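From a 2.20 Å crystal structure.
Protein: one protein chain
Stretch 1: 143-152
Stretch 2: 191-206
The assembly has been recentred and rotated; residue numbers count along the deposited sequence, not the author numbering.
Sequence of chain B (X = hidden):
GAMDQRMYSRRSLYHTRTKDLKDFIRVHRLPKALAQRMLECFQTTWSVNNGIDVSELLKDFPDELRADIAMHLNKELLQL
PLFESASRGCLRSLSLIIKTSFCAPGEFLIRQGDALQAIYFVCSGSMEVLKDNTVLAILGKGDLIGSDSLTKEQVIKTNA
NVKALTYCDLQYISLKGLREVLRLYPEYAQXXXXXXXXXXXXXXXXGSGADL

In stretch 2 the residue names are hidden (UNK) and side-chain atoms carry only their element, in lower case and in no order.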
# COMPACT_ATOMS: atom_id res chain seq x y z
N ASP B 143 -23.20 -10.90 2.67
CA ASP B 143 -23.43 -9.52 3.08
C ASP B 143 -22.33 -8.55 2.58
O ASP B 143 -21.14 -8.87 2.59
CB ASP B 143 -23.61 -9.41 4.60
CG ASP B 143 -24.92 -10.04 5.09
OD1 ASP B 143 -25.87 -10.17 4.30
OD2 ASP B 143 -25.01 -10.41 6.28
N LEU B 144 -22.77 -7.37 2.15
CA LEU B 144 -21.87 -6.34 1.70
C LEU B 144 -21.78 -5.24 2.76
O LEU B 144 -22.80 -4.75 3.23
CB LEU B 144 -22.38 -5.74 0.39
CG LEU B 144 -21.48 -4.72 -0.32
CD1 LEU B 144 -20.25 -5.38 -0.94
CD2 LEU B 144 -22.27 -3.96 -1.39
N ILE B 145 -20.56 -4.87 3.12
CA ILE B 145 -20.33 -3.85 4.13
C ILE B 145 -19.62 -2.63 3.54
O ILE B 145 -18.59 -2.76 2.88
CB ILE B 145 -19.45 -4.39 5.27
CG1 ILE B 145 -20.06 -5.68 5.83
CG2 ILE B 145 -19.30 -3.35 6.38
CD1 ILE B 145 -19.07 -6.50 6.65
N GLY B 146 -20.18 -1.44 3.78
CA GLY B 146 -19.60 -0.24 3.22
C GLY B 146 -20.35 1.04 3.54
O GLY B 146 -20.82 1.26 4.66
N SER B 147 -20.44 1.89 2.53
CA SER B 147 -21.10 3.17 2.66
C SER B 147 -21.77 3.52 1.34
O SER B 147 -21.46 2.94 0.30
CB SER B 147 -20.07 4.24 3.03
OG SER B 147 -20.60 5.53 2.89
N ASP B 148 -22.71 4.46 1.40
CA ASP B 148 -23.53 4.84 0.26
C ASP B 148 -22.94 5.98 -0.57
O ASP B 148 -23.41 6.24 -1.67
CB ASP B 148 -24.93 5.23 0.74
CG ASP B 148 -24.91 6.46 1.63
OD1 ASP B 148 -24.49 6.34 2.79
OD2 ASP B 148 -25.33 7.54 1.17
N SER B 149 -21.92 6.67 -0.07
CA SER B 149 -21.38 7.79 -0.85
C SER B 149 -19.93 7.59 -1.29
O SER B 149 -19.04 8.35 -0.90
CB SER B 149 -21.53 9.12 -0.10
OG SER B 149 -22.80 9.70 -0.37
N LEU B 150 -19.71 6.59 -2.12
CA LEU B 150 -18.38 6.10 -2.39
C LEU B 150 -17.61 6.87 -3.46
O LEU B 150 -16.40 6.70 -3.60
CB LEU B 150 -18.43 4.62 -2.76
CG LEU B 150 -19.03 3.70 -1.69
CD1 LEU B 150 -19.05 2.26 -2.15
CD2 LEU B 150 -18.24 3.82 -0.39
N THR B 151 -18.30 7.72 -4.23
CA THR B 151 -17.67 8.29 -5.41
C THR B 151 -17.41 9.79 -5.35
O THR B 151 -17.12 10.39 -6.38
CB THR B 151 -18.45 7.97 -6.71
OG1 THR B 151 -19.63 8.78 -6.79
CG2 THR B 151 -18.83 6.49 -6.79
N LYS B 152 -17.52 10.40 -4.18
CA LYS B 152 -17.30 11.85 -4.11
C LYS B 152 -15.90 12.22 -4.64
O LYS B 152 -15.78 12.60 -5.80
CB LYS B 152 -17.58 12.40 -2.70
CG LYS B 152 -18.78 11.75 -2.03
CD LYS B 152 -20.09 12.48 -2.28
CE LYS B 152 -20.52 12.41 -3.73
NZ LYS B 152 -21.94 12.83 -3.90
N UNK B 191 -24.98 4.44 -12.43
CA UNK B 191 -25.86 3.34 -12.01
C UNK B 191 -25.40 2.76 -10.68
O UNK B 191 -26.22 2.37 -9.85
c UNK B 191 -26.35 2.85 -14.45
n UNK B 191 -27.20 1.51 -17.98
c UNK B 191 -26.85 2.46 -16.86
c UNK B 191 -26.83 1.83 -15.46
c UNK B 191 -25.96 2.26 -13.09
N UNK B 192 -24.09 2.70 -10.48
CA UNK B 192 -23.51 2.14 -9.27
C UNK B 192 -24.04 2.92 -8.04
O UNK B 192 -24.48 2.33 -7.06
c UNK B 192 -19.97 1.12 -5.70
c UNK B 192 -20.16 0.16 -6.71
c UNK B 192 -20.43 2.42 -5.90
c UNK B 192 -21.97 2.20 -9.36
c UNK B 192 -20.80 0.53 -7.90
c UNK B 192 -21.27 1.82 -8.09
c UNK B 192 -21.08 2.75 -7.09
N UNK B 193 -24.01 4.24 -8.12
CA UNK B 193 -24.54 5.10 -7.08
C UNK B 193 -26.03 4.79 -6.81
O UNK B 193 -26.46 4.68 -5.66
c UNK B 193 -24.41 6.59 -7.49
c UNK B 193 -25.09 7.48 -6.46
c UNK B 193 -22.94 6.98 -7.65
N UNK B 194 -26.80 4.63 -7.88
CA UNK B 194 -28.21 4.31 -7.74
C UNK B 194 -28.50 2.88 -7.32
O UNK B 194 -29.64 2.58 -6.96
c UNK B 194 -28.96 4.61 -9.04
o UNK B 194 -28.98 6.01 -9.28
N UNK B 195 -27.51 1.99 -7.38
CA UNK B 195 -27.78 0.57 -7.11
C UNK B 195 -27.14 -0.01 -5.86
O UNK B 195 -27.63 -1.00 -5.29
o UNK B 195 -29.77 0.18 -11.08
c UNK B 195 -27.87 0.23 -9.66
c UNK B 195 -29.20 -0.32 -10.08
o UNK B 195 -29.69 -1.26 -9.43
c UNK B 195 -27.40 -0.29 -8.31
N UNK B 196 -26.04 0.57 -5.42
CA UNK B 196 -25.30 -0.03 -4.32
C UNK B 196 -26.16 -0.18 -3.07
O UNK B 196 -25.99 -1.12 -2.28
c UNK B 196 -24.03 0.77 -3.98
c UNK B 196 -23.19 0.02 -2.92
c UNK B 196 -24.38 2.21 -3.57
c UNK B 196 -22.03 0.80 -2.44
N UNK B 197 -27.11 0.72 -2.88
CA UNK B 197 -27.85 0.65 -1.63
C UNK B 197 -28.78 -0.57 -1.53
O UNK B 197 -29.04 -1.06 -0.42
c UNK B 197 -27.69 3.06 -0.87
c UNK B 197 -28.59 1.95 -1.34
o UNK B 197 -28.91 4.92 -1.77
n UNK B 197 -28.53 4.93 0.44
c UNK B 197 -28.43 4.39 -0.77
N UNK B 198 -29.27 -1.08 -2.66
CA UNK B 198 -30.07 -2.31 -2.63
C UNK B 198 -29.26 -3.50 -2.09
O UNK B 198 -29.82 -4.45 -1.55
c UNK B 198 -32.55 -1.06 -4.37
n UNK B 198 -32.88 -0.21 -5.39
c UNK B 198 -31.97 -0.28 -6.34
n UNK B 198 -31.06 -1.17 -5.97
c UNK B 198 -30.56 -2.70 -4.03
c UNK B 198 -31.39 -1.67 -4.73
N UNK B 199 -27.94 -3.47 -2.27
CA UNK B 199 -27.12 -4.63 -1.91
C UNK B 199 -26.34 -4.41 -0.62
O UNK B 199 -25.76 -5.36 -0.08
c UNK B 199 -26.18 -4.99 -3.05
o UNK B 199 -26.59 -5.26 -5.39
c UNK B 199 -26.91 -5.61 -4.24
o UNK B 199 -27.83 -6.41 -4.02
N UNK B 200 -26.34 -3.17 -0.13
CA UNK B 200 -25.61 -2.78 1.08
C UNK B 200 -26.33 -3.26 2.34
O UNK B 200 -27.39 -2.74 2.72
c UNK B 200 -23.00 -1.08 1.66
c UNK B 200 -25.47 -1.26 1.09
c UNK B 200 -24.50 0.93 1.70
c UNK B 200 -24.41 -0.57 1.95
N UNK B 201 -25.75 -4.26 2.99
CA UNK B 201 -26.34 -4.84 4.19
C UNK B 201 -26.20 -3.86 5.35
O UNK B 201 -27.16 -3.57 6.07
o UNK B 201 -25.49 -6.95 3.36
c UNK B 201 -25.65 -6.16 4.55
c UNK B 201 -26.45 -6.93 5.56
N UNK B 202 -25.00 -3.34 5.54
CA UNK B 202 -24.83 -2.31 6.55
C UNK B 202 -24.04 -1.13 6.03
O UNK B 202 -23.00 -1.29 5.39
c UNK B 202 -24.21 -2.86 7.85
o UNK B 202 -24.32 1.07 11.97
c UNK B 202 -23.18 -0.02 10.19
c UNK B 202 -25.38 -1.67 9.77
c UNK B 202 -24.25 -1.83 8.97
c UNK B 202 -23.16 -0.98 9.19
c UNK B 202 -25.42 -0.72 10.77
c UNK B 202 -24.31 0.11 10.97
N UNK B 203 -24.52 0.07 6.36
CA UNK B 203 -23.96 1.33 5.89
C UNK B 203 -23.26 2.06 7.05
O UNK B 203 -23.88 2.49 8.01
c UNK B 203 -24.62 3.55 4.82
n UNK B 203 -25.45 4.21 4.05
c UNK B 203 -25.09 2.19 5.31
o UNK B 203 -23.51 3.99 5.14
N UNK B 204 -21.95 2.23 6.92
CA UNK B 204 -21.13 2.79 7.99
C UNK B 204 -21.05 4.31 8.00
O UNK B 204 -20.37 4.88 8.85
c UNK B 204 -19.91 0.51 9.76
c UNK B 204 -19.73 2.18 7.91
c UNK B 204 -19.76 0.68 8.26
c UNK B 204 -18.55 -0.05 7.75
N UNK B 205 -21.74 4.96 7.07
CA UNK B 205 -21.66 6.41 6.94
C UNK B 205 -22.34 7.11 8.12
O UNK B 205 -23.54 6.94 8.35
c UNK B 205 -22.54 8.81 3.97
n UNK B 205 -23.85 11.28 3.89
n UNK B 205 -23.99 9.00 4.08
n UNK B 205 -25.90 10.28 4.17
c UNK B 205 -22.27 6.90 5.62
c UNK B 205 -21.93 8.35 5.29
c UNK B 205 -24.58 10.19 4.05
N UNK B 206 -21.54 7.89 8.86
CA UNK B 206 -22.02 8.66 10.00
C UNK B 206 -23.30 9.41 9.64
O UNK B 206 -23.28 10.33 8.82
c UNK B 206 -20.92 9.63 10.46
o UNK B 206 -20.18 8.57 13.07
o UNK B 206 -22.18 9.28 13.69
c UNK B 206 -21.17 10.30 11.79
c UNK B 206 -21.18 9.31 12.94
O HOH W 1 -25.34 5.30 -3.36

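Position 191 opens the stretch in helix, with four carbons in a row ending in nitrogen and no contact with stretch 1: Lys 191. Position 192 carries one carbon and a six-carbon ring, whose edge meets CD1 of Leu 150; this is Phe 192, its CZ 3.8 Å from Leu 150 CD1. Position 193 has three carbons forked at CB and no oxygen, near Thr 151: Val 193; its O and Asp 148 O both accept from water 1, at 2.6 and 2.7 Å.

Positions 194 and 195 stay out of reach. A carbon and an oxygen make the first Ser 194; three carbons, the last bearing two oxygens, fit Glu 195. At 196 four carbons fork at CB, with one longer arm that reaches Leu 150: Ile 196, with CD1 3.3 Å from Leu 150 CD1. Position 197 has three carbons, then an oxygen and a nitrogen, the amide end nearing Asp 148: Gln 197. Position 198, a five-membered ring with two nitrogens, touches nothing here and is His 198. Two carbons with two oxygens at 199, leading away from stretch 1, give Asp 199.

At 200 four carbons fork at the second and approach Gly 146: Leu 200, its CD1 3.5 Å from Gly 146 N. Position 201 has a carbon bearing one oxygen and one carbon, beside Asp 143 and Leu 144. It is Thr 201, whose OG1 accepts from Leu 144 N at 3.0 Å. Position 202, a six-carbon ring bearing oxygen, leads away from stretch 1: Tyr 202. Position 203 has two carbons, then oxygen and nitrogen, close to Asp 148: Asn 203, with ND2 donating to Asp 148 OD1 at 2.7 Å. At 204 four carbons fork at the second, against Ile 145: Leu 204. Position 205, near Asp 148, has three carbons, a nitrogen and a carbon with two more nitrogens: Arg 205, which forms a salt bridge with Asp 148. Position 206, three carbons with two oxygens on the last, is out of reach: Glu 206.

The contact rests on a short parallel pairing: Gly 146 N donates to Tyr 202 O (3.3 Å), and Gly 146 O accepts from Leu 204 N (2.7 Å). Just before it, Leu 144 O accepts from Thr 201 N at 3.0 Å. Beyond the strand, Asp 148 OD1 gathers Asn 203 ND2 and, in a salt bridge, Arg 205 NE at 3.0 Å, while Leu 150 packs against the helix through Phe 192 and Ile 196. Together the two stretches bury 894 Å².

Stretch 2 191-206: KFVSEIQHDLTYNLRE
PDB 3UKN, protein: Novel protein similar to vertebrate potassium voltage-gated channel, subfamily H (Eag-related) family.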